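Local coordinates for uncharacterized protein (Trypanosoma brucei, PDB 2Q0X) that is of unknown function but adopts the alpha/beta hydrolase fold and is probably a component of the paraflagellar rod, at residues P84-H87 with A88-A91; K238-D241 with E242-G245; D90-D93 with V94-I98. One frame throughout, in Å; residues are numbered along the deposited sequence.

Interaction 1 (P84-H87 with A88-A91); sequences PQDH and AHDA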
loop_
_atom_site.group_PDB
_atom_site.type_symbol
_atom_site.label_atom_id
_atom_site.label_comp_id
_atom_site.label_asym_id
_atom_site.label_seq_id
_atom_site.Cartn_x
_atom_site.Cartn_y
_atom_site.Cartn_z
ATOM N N PRO A 84 5.469 -13.935 -0.991
ATOM C CA PRO A 84 5.312 -12.861 -1.972
ATOM C C PRO A 84 4.734 -13.332 -3.312
ATOM O O PRO A 84 5.083 -14.395 -3.805
ATOM C CB PRO A 84 6.742 -12.352 -2.152
ATOM C CG PRO A 84 7.586 -13.567 -1.924
ATOM C CD PRO A 84 6.861 -14.420 -0.927
ATOM N N GLN A 85 3.889 -12.497 -3.899
ATOM C CA GLN A 85 3.036 -12.881 -5.030
ATOM C C GLN A 85 3.694 -12.641 -6.396
ATOM O O GLN A 85 4.185 -11.544 -6.660
ATOM C CB GLN A 85 1.740 -12.061 -4.946
ATOM C CG GLN A 85 0.597 -12.639 -5.734
ATOM C CD GLN A 85 -0.763 -12.148 -5.263
ATOM O OE1 GLN A 85 -1.552 -12.927 -4.716
ATOM N NE2 GLN A 85 -1.043 -10.865 -5.475
ATOM N N ASP A 86 3.694 -13.659 -7.256
ATOM C CA ASP A 86 4.124 -13.499 -8.664
ATOM C C ASP A 86 3.064 -12.773 -9.520
ATOM O O ASP A 86 1.997 -12.373 -9.012
ATOM C CB ASP A 86 4.534 -14.855 -9.285
ATOM C CG ASP A 86 3.346 -15.736 -9.683
ATOM O OD1 ASP A 86 2.172 -15.332 -9.516
ATOM O OD2 ASP A 86 3.606 -16.859 -10.180
ATOM N N HIS A 87 3.364 -12.595 -10.812
ATOM C CA HIS A 87 2.559 -11.712 -11.646
ATOM C C HIS A 87 1.233 -12.336 -12.072
ATOM O O HIS A 87 0.258 -11.620 -12.279
ATOM C CB HIS A 87 3.359 -11.163 -12.850
ATOM C CG HIS A 87 3.347 -12.040 -14.061
ATOM N ND1 HIS A 87 4.114 -13.180 -14.165
ATOM C CD2 HIS A 87 2.691 -11.920 -15.238
ATOM C CE1 HIS A 87 3.899 -13.746 -15.338
ATOM N NE2 HIS A 87 3.047 -12.996 -16.012
ATOM N N ALA A 88 1.193 -13.660 -12.190
ATOM C CA ALA A 88 -0.050 -14.351 -12.544
ATOM C C ALA A 88 -1.112 -14.191 -11.448
ATOM O O ALA A 88 -2.299 -14.064 -11.742
ATOM C CB ALA A 88 0.216 -15.849 -12.836
ATOM N N HIS A 89 -0.678 -14.199 -10.187
ATOM C CA HIS A 89 -1.603 -14.069 -9.064
ATOM C C HIS A 89 -2.073 -12.635 -8.864
ATOM O O HIS A 89 -3.245 -12.427 -8.600
ATOM C CB HIS A 89 -0.992 -14.645 -7.794
ATOM C CG HIS A 89 -0.864 -16.140 -7.819
ATOM N ND1 HIS A 89 0.024 -16.792 -8.647
ATOM C CD2 HIS A 89 -1.502 -17.106 -7.116
ATOM C CE1 HIS A 89 -0.081 -18.098 -8.461
ATOM N NE2 HIS A 89 -0.999 -18.315 -7.535
ATOM N N ASP A 90 -1.174 -11.659 -8.998
ATOM C CA ASP A 90 -1.558 -10.246 -9.045
ATOM C C ASP A 90 -2.623 -10.003 -10.127
ATOM O O ASP A 90 -3.631 -9.353 -9.863
ATOM C CB ASP A 90 -0.344 -9.353 -9.373
ATOM C CG ASP A 90 0.401 -8.835 -8.132
ATOM O OD1 ASP A 90 -0.066 -8.949 -6.981
ATOM O OD2 ASP A 90 1.496 -8.266 -8.346
ATOM N N ALA A 91 -2.351 -10.512 -11.340
ATOM C CA ALA A 91 -3.271 -10.452 -12.486
ATOM C C ALA A 91 -4.640 -11.013 -12.150
ATOM O O ALA A 91 -5.658 -10.384 -12.430
ATOM C CB ALA A 91 -2.692 -11.233 -13.676
#
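D86 is the N-cap of helix 87-104 and H89 lies in its first turn; this helix follows strand 69-73 of the alpha/beta hydrolase sheet. The capping is done by one oxygen: D86 OD1 accepts from H89 N at 3.1 Å, nearly along its own C-O bond, and from H89 ND1 at 2.7 Å, toward its syn side but out of the carboxylate plane. The two donors come from opposite faces of that plane, which is turned well away from the plane of the imidazole. With CG set between backbone N and carbonyl carbon (chi1 77°), the D86 carboxylate folds back over the helix start. Backbone bonds close the turn, D90 N to D86 O and A91 N to H87 O (3.0 Å).

Carbon packing is limited to one close approach, Q85 CG to H89 CB at 3.3 Å; the amide and ring planes are 23° apart. The H87 side chain leaves this turn for helix 119-128, against Q120 and L121. D90 is held mainly from outside, its OD2 by S77 and R191. The other oxygen takes the Q85 amide: NE2 reaches D90 OD1 at 2.6 Å on the anti side, 31° out of the carboxylate plane.

Interaction 2 (K238-D241 with E242-G245); sequences KPSD and EEVG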
loop_
_atom_site.group_PDB
_atom_site.type_symbol
_atom_site.label_atom_id
_atom_site.label_comp_id
_atom_site.label_asym_id
_atom_site.label_seq_id
_atom_site.Cartn_x
_atom_site.Cartn_y
_atom_site.Cartn_z
ATOM N N LYS A 238 18.701 8.773 -27.089
ATOM C CA LYS A 238 18.248 9.398 -28.322
ATOM C C LYS A 238 17.943 8.305 -29.347
ATOM O O LYS A 238 18.806 7.950 -30.153
ATOM C CB LYS A 238 19.324 10.342 -28.861
ATOM C CG LYS A 238 19.692 11.493 -27.920
ATOM N N PRO A 239 16.720 7.747 -29.306
ATOM C CA PRO A 239 16.366 6.736 -30.312
ATOM C C PRO A 239 16.288 7.350 -31.705
ATOM O O PRO A 239 15.626 8.379 -31.893
ATOM C CB PRO A 239 14.996 6.232 -29.859
ATOM C CG PRO A 239 14.466 7.266 -28.929
ATOM C CD PRO A 239 15.632 7.998 -28.349
ATOM N N SER A 240 16.982 6.727 -32.659
ATOM C CA SER A 240 16.996 7.168 -34.045
ATOM C C SER A 240 15.624 7.080 -34.689
ATOM O O SER A 240 14.722 6.395 -34.180
ATOM C CB SER A 240 17.983 6.325 -34.844
ATOM O OG SER A 240 17.753 4.945 -34.644
ATOM N N ASP A 241 15.467 7.778 -35.809
ATOM C CA ASP A 241 14.224 7.727 -36.584
ATOM C C ASP A 241 13.933 6.289 -37.021
ATOM O O ASP A 241 12.775 5.847 -37.026
ATOM C CB ASP A 241 14.321 8.628 -37.819
ATOM C CG ASP A 241 14.521 10.095 -37.467
ATOM O OD1 ASP A 241 14.193 10.477 -36.325
ATOM O OD2 ASP A 241 14.994 10.861 -38.336
ATOM N N GLU A 242 15.010 5.586 -37.380
ATOM C CA GLU A 242 14.978 4.192 -37.822
ATOM C C GLU A 242 14.414 3.278 -36.739
ATOM O O GLU A 242 13.501 2.493 -36.998
ATOM C CB GLU A 242 16.399 3.748 -38.228
ATOM C CG GLU A 242 16.510 2.355 -38.856
ATOM C CD GLU A 242 17.957 1.930 -39.085
ATOM O OE1 GLU A 242 18.506 1.218 -38.212
ATOM O OE2 GLU A 242 18.546 2.313 -40.121
ATOM N N GLU A 243 14.941 3.403 -35.524
ATOM C CA GLU A 243 14.481 2.597 -34.388
ATOM C C GLU A 243 13.047 2.921 -33.992
ATOM O O GLU A 243 12.311 2.032 -33.600
ATOM C CB GLU A 243 15.407 2.779 -33.182
ATOM C CG GLU A 243 16.827 2.238 -33.422
ATOM C CD GLU A 243 17.859 2.784 -32.431
ATOM O OE1 GLU A 243 17.811 3.996 -32.098
ATOM O OE2 GLU A 243 18.726 1.991 -31.996
ATOM N N VAL A 244 12.655 4.191 -34.083
ATOM C CA VAL A 244 11.269 4.590 -33.804
ATOM C C VAL A 244 10.368 3.936 -34.858
ATOM O O VAL A 244 9.308 3.391 -34.543
ATOM C CB VAL A 244 11.112 6.146 -33.781
ATOM C CG1 VAL A 244 9.665 6.583 -33.811
ATOM C CG2 VAL A 244 11.829 6.742 -32.565
ATOM N N GLY A 245 10.822 3.979 -36.106
ATOM C CA GLY A 245 10.136 3.333 -37.218
ATOM C C GLY A 245 9.979 1.829 -37.065
ATOM O O GLY A 245 8.922 1.290 -37.368
#
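E243 reaches back over the start of helix 241-254 and grips S240 with a single carboxylate oxygen. E243 OE1 takes the backbone N-H of S240 through its anti lone pair, S240 N to E243 OE1 being 2.9 Å. The S240 hydroxyl donates a hydrogen bond to the same oxygen, with S240 OG 2.7 Å from E243 OE1 and lying well above the carboxylate plane. E243 CG stands anti to its carbonyl carbon (chi1 -65°), and the chain then extends toward the N-terminal end of the helix, with CG 3.1 Å from S240 OG. In return E243 N is 3.3 Å from S240 OG, a weak bond. These reciprocal bonds make a capping box, with S240 as N-cap of the helix that follows strand 227-232. S240 OG thus donates to the side chain and accepts from the backbone of one residue. The apolar part is looser: P239 CB and V244 CG2 are 4.2 Å apart, while CG2 sits closer to S240 O, at 3.3 Å. W205 and I209 of helix 200-209 touch P239 and E243 respectively. D241 and E242 form the solvent side, both exposed. D241 contributes mostly through its carbonyl, where G245 N lies 2.9 Å from D241 O. The extended E242 side chain leads its carboxylate away from the turn, and its CB comes no nearer to S240 OG than 4.0 Å.

Interaction 3 (D90-D93 with V94-I98); sequences DAED and VDDLI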
loop_
_atom_site.group_PDB
_atom_site.type_symbol
_atom_site.label_atom_id
_atom_site.label_comp_id
_atom_site.label_asym_id
_atom_site.label_seq_id
_atom_site.Cartn_x
_atom_site.Cartn_y
_atom_site.Cartn_z
ATOM N N ASP A 90 -1.174 -11.659 -8.998
ATOM C CA ASP A 90 -1.558 -10.246 -9.045
ATOM C C ASP A 90 -2.623 -10.003 -10.127
ATOM O O ASP A 90 -3.631 -9.353 -9.863
ATOM C CB ASP A 90 -0.344 -9.353 -9.373
ATOM C CG ASP A 90 0.401 -8.835 -8.132
ATOM O OD1 ASP A 90 -0.066 -8.949 -6.981
ATOM O OD2 ASP A 90 1.496 -8.266 -8.346
ATOM N N ALA A 91 -2.351 -10.512 -11.340
ATOM C CA ALA A 91 -3.271 -10.452 -12.486
ATOM C C ALA A 91 -4.640 -11.013 -12.150
ATOM O O ALA A 91 -5.658 -10.384 -12.430
ATOM C CB ALA A 91 -2.692 -11.233 -13.676
ATOM N N GLU A 92 -4.633 -12.191 -11.545
ATOM C CA GLU A 92 -5.839 -12.843 -11.081
ATOM C C GLU A 92 -6.638 -11.985 -10.098
ATOM O O GLU A 92 -7.847 -11.863 -10.236
ATOM C CB GLU A 92 -5.501 -14.197 -10.453
ATOM C CG GLU A 92 -6.726 -14.967 -10.023
ATOM C CD GLU A 92 -6.433 -16.408 -9.704
ATOM O OE1 GLU A 92 -5.351 -16.691 -9.119
ATOM O OE2 GLU A 92 -7.303 -17.259 -10.014
ATOM N N ASP A 93 -5.960 -11.403 -9.108
ATOM C CA ASP A 93 -6.590 -10.445 -8.190
ATOM C C ASP A 93 -7.202 -9.253 -8.918
ATOM O O ASP A 93 -8.312 -8.842 -8.606
ATOM C CB ASP A 93 -5.571 -9.919 -7.167
ATOM C CG ASP A 93 -5.048 -10.998 -6.263
ATOM O OD1 ASP A 93 -5.717 -12.024 -6.112
ATOM O OD2 ASP A 93 -3.950 -10.822 -5.724
ATOM N N VAL A 94 -6.486 -8.706 -9.890
ATOM C CA VAL A 94 -7.030 -7.638 -10.741
ATOM C C VAL A 94 -8.259 -8.086 -11.550
ATOM O O VAL A 94 -9.229 -7.320 -11.679
ATOM C CB VAL A 94 -5.944 -7.003 -11.636
ATOM C CG1 VAL A 94 -6.551 -5.905 -12.527
ATOM C CG2 VAL A 94 -4.796 -6.385 -10.735
ATOM N N ASP A 95 -8.236 -9.328 -12.054
ATOM C CA ASP A 95 -9.375 -9.874 -12.800
ATOM C C ASP A 95 -10.629 -10.027 -11.947
ATOM O O ASP A 95 -11.738 -9.767 -12.404
ATOM C CB ASP A 95 -9.020 -11.212 -13.439
ATOM C CG ASP A 95 -9.829 -11.480 -14.699
ATOM O OD1 ASP A 95 -10.057 -10.515 -15.476
ATOM O OD2 ASP A 95 -10.247 -12.644 -14.886
ATOM N N ASP A 96 -10.431 -10.440 -10.699
ATOM C CA ASP A 96 -11.489 -10.460 -9.690
ATOM C C ASP A 96 -12.093 -9.063 -9.462
ATOM O O ASP A 96 -13.298 -8.919 -9.276
ATOM C CB ASP A 96 -10.958 -11.018 -8.350
ATOM C CG ASP A 96 -10.458 -12.477 -8.455
ATOM O OD1 ASP A 96 -10.850 -13.182 -9.423
ATOM O OD2 ASP A 96 -9.677 -12.923 -7.561
ATOM N N LEU A 97 -11.265 -8.026 -9.460
ATOM C CA LEU A 97 -11.784 -6.660 -9.333
ATOM C C LEU A 97 -12.596 -6.273 -10.579
ATOM O O LEU A 97 -13.684 -5.713 -10.464
ATOM C CB LEU A 97 -10.646 -5.658 -9.087
ATOM C CG LEU A 97 -11.062 -4.187 -9.061
ATOM C CD1 LEU A 97 -12.242 -3.970 -8.066
ATOM C CD2 LEU A 97 -9.859 -3.233 -8.811
ATOM N N ILE A 98 -12.073 -6.588 -11.760
ATOM C CA ILE A 98 -12.813 -6.351 -12.998
ATOM C C ILE A 98 -14.213 -6.980 -12.933
ATOM O O ILE A 98 -15.206 -6.320 -13.230
ATOM C CB ILE A 98 -12.043 -6.830 -14.240
ATOM C CG1 ILE A 98 -10.767 -5.995 -14.422
ATOM C CG2 ILE A 98 -12.922 -6.738 -15.510
ATOM C CD1 ILE A 98 -9.819 -6.531 -15.540
#
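Four successive i to i+4 bonds tie D90-D93 to V94-I98 in regular alpha-helical geometry, from V94 N to D90 O at 2.9 Å through D95 N to A91 O and D96 N to E92 O, to L97 N to D93 O at 3.2 Å. Along this stretch of helix 87-104 a buried side faces the neighbouring helix and sheet, with E92 and D96 exposed. On the buried side V94 places CG2 beside its backbone N, anti to its carbonyl carbon, and this methyl lies 3.3 Å from D90 O. V94 also packs on L125 of helix 119-128, which A91 meets at E124. One turn on, L97 points its branch away from D90-D93 to F18 and Y20 of strand 13-21 and, with I98, to L42 of strand 40-44, seating the helix against the hydrolase-fold sheet.

On the exposed side, D96 CG is anti to its carbonyl carbon (chi1 -62°), which swings the carboxylate back along the helix until CG is 3.2 Å from E92 O. D96 OD1 and OD2 are each 3.4 Å from E92 O, acceptor against acceptor with no bond; E92 O already receives D96 N. D96 OD2 also faces D93 OD1 at 4.3 Å, a pair of like charges.

The buried acids have partners beyond the turn. D93 OD2 accepts from Q85 NE2, and Y20 OH bonds to D93 O. D95 takes S129 on OD1 and the A130 backbone N-H on OD2, at the end of helix 119-128. Crowding of acids on one turn would be expected to raise the proton affinity of D93 and D96 somewhat, while the hydrogen bond from Q85 probably offsets this for D93.

Interaction 1 starts helix 87-104 and interaction 3 continues along it; they share D90 and A91, with centres about 10 Å apart. Q85 joins them: its NE2 lies 2.9 Å from D93 OD2, a probable hydrogen bond, besides its bond within interaction 1, so one amide bridges acids from successive turns. Interaction 2 caps another helix, 241-254, on the other side of the chain's centre. Its centre is about 34 Å from that of interaction 1 and 36 Å from that of interaction 3, and the nearest atoms are about 25 and 28 Å away. Interactions 1 and 2 both begin a helix that follows a sheet strand, but only interaction 1 touches the second subunit, where P84 packs on L177 of that chain.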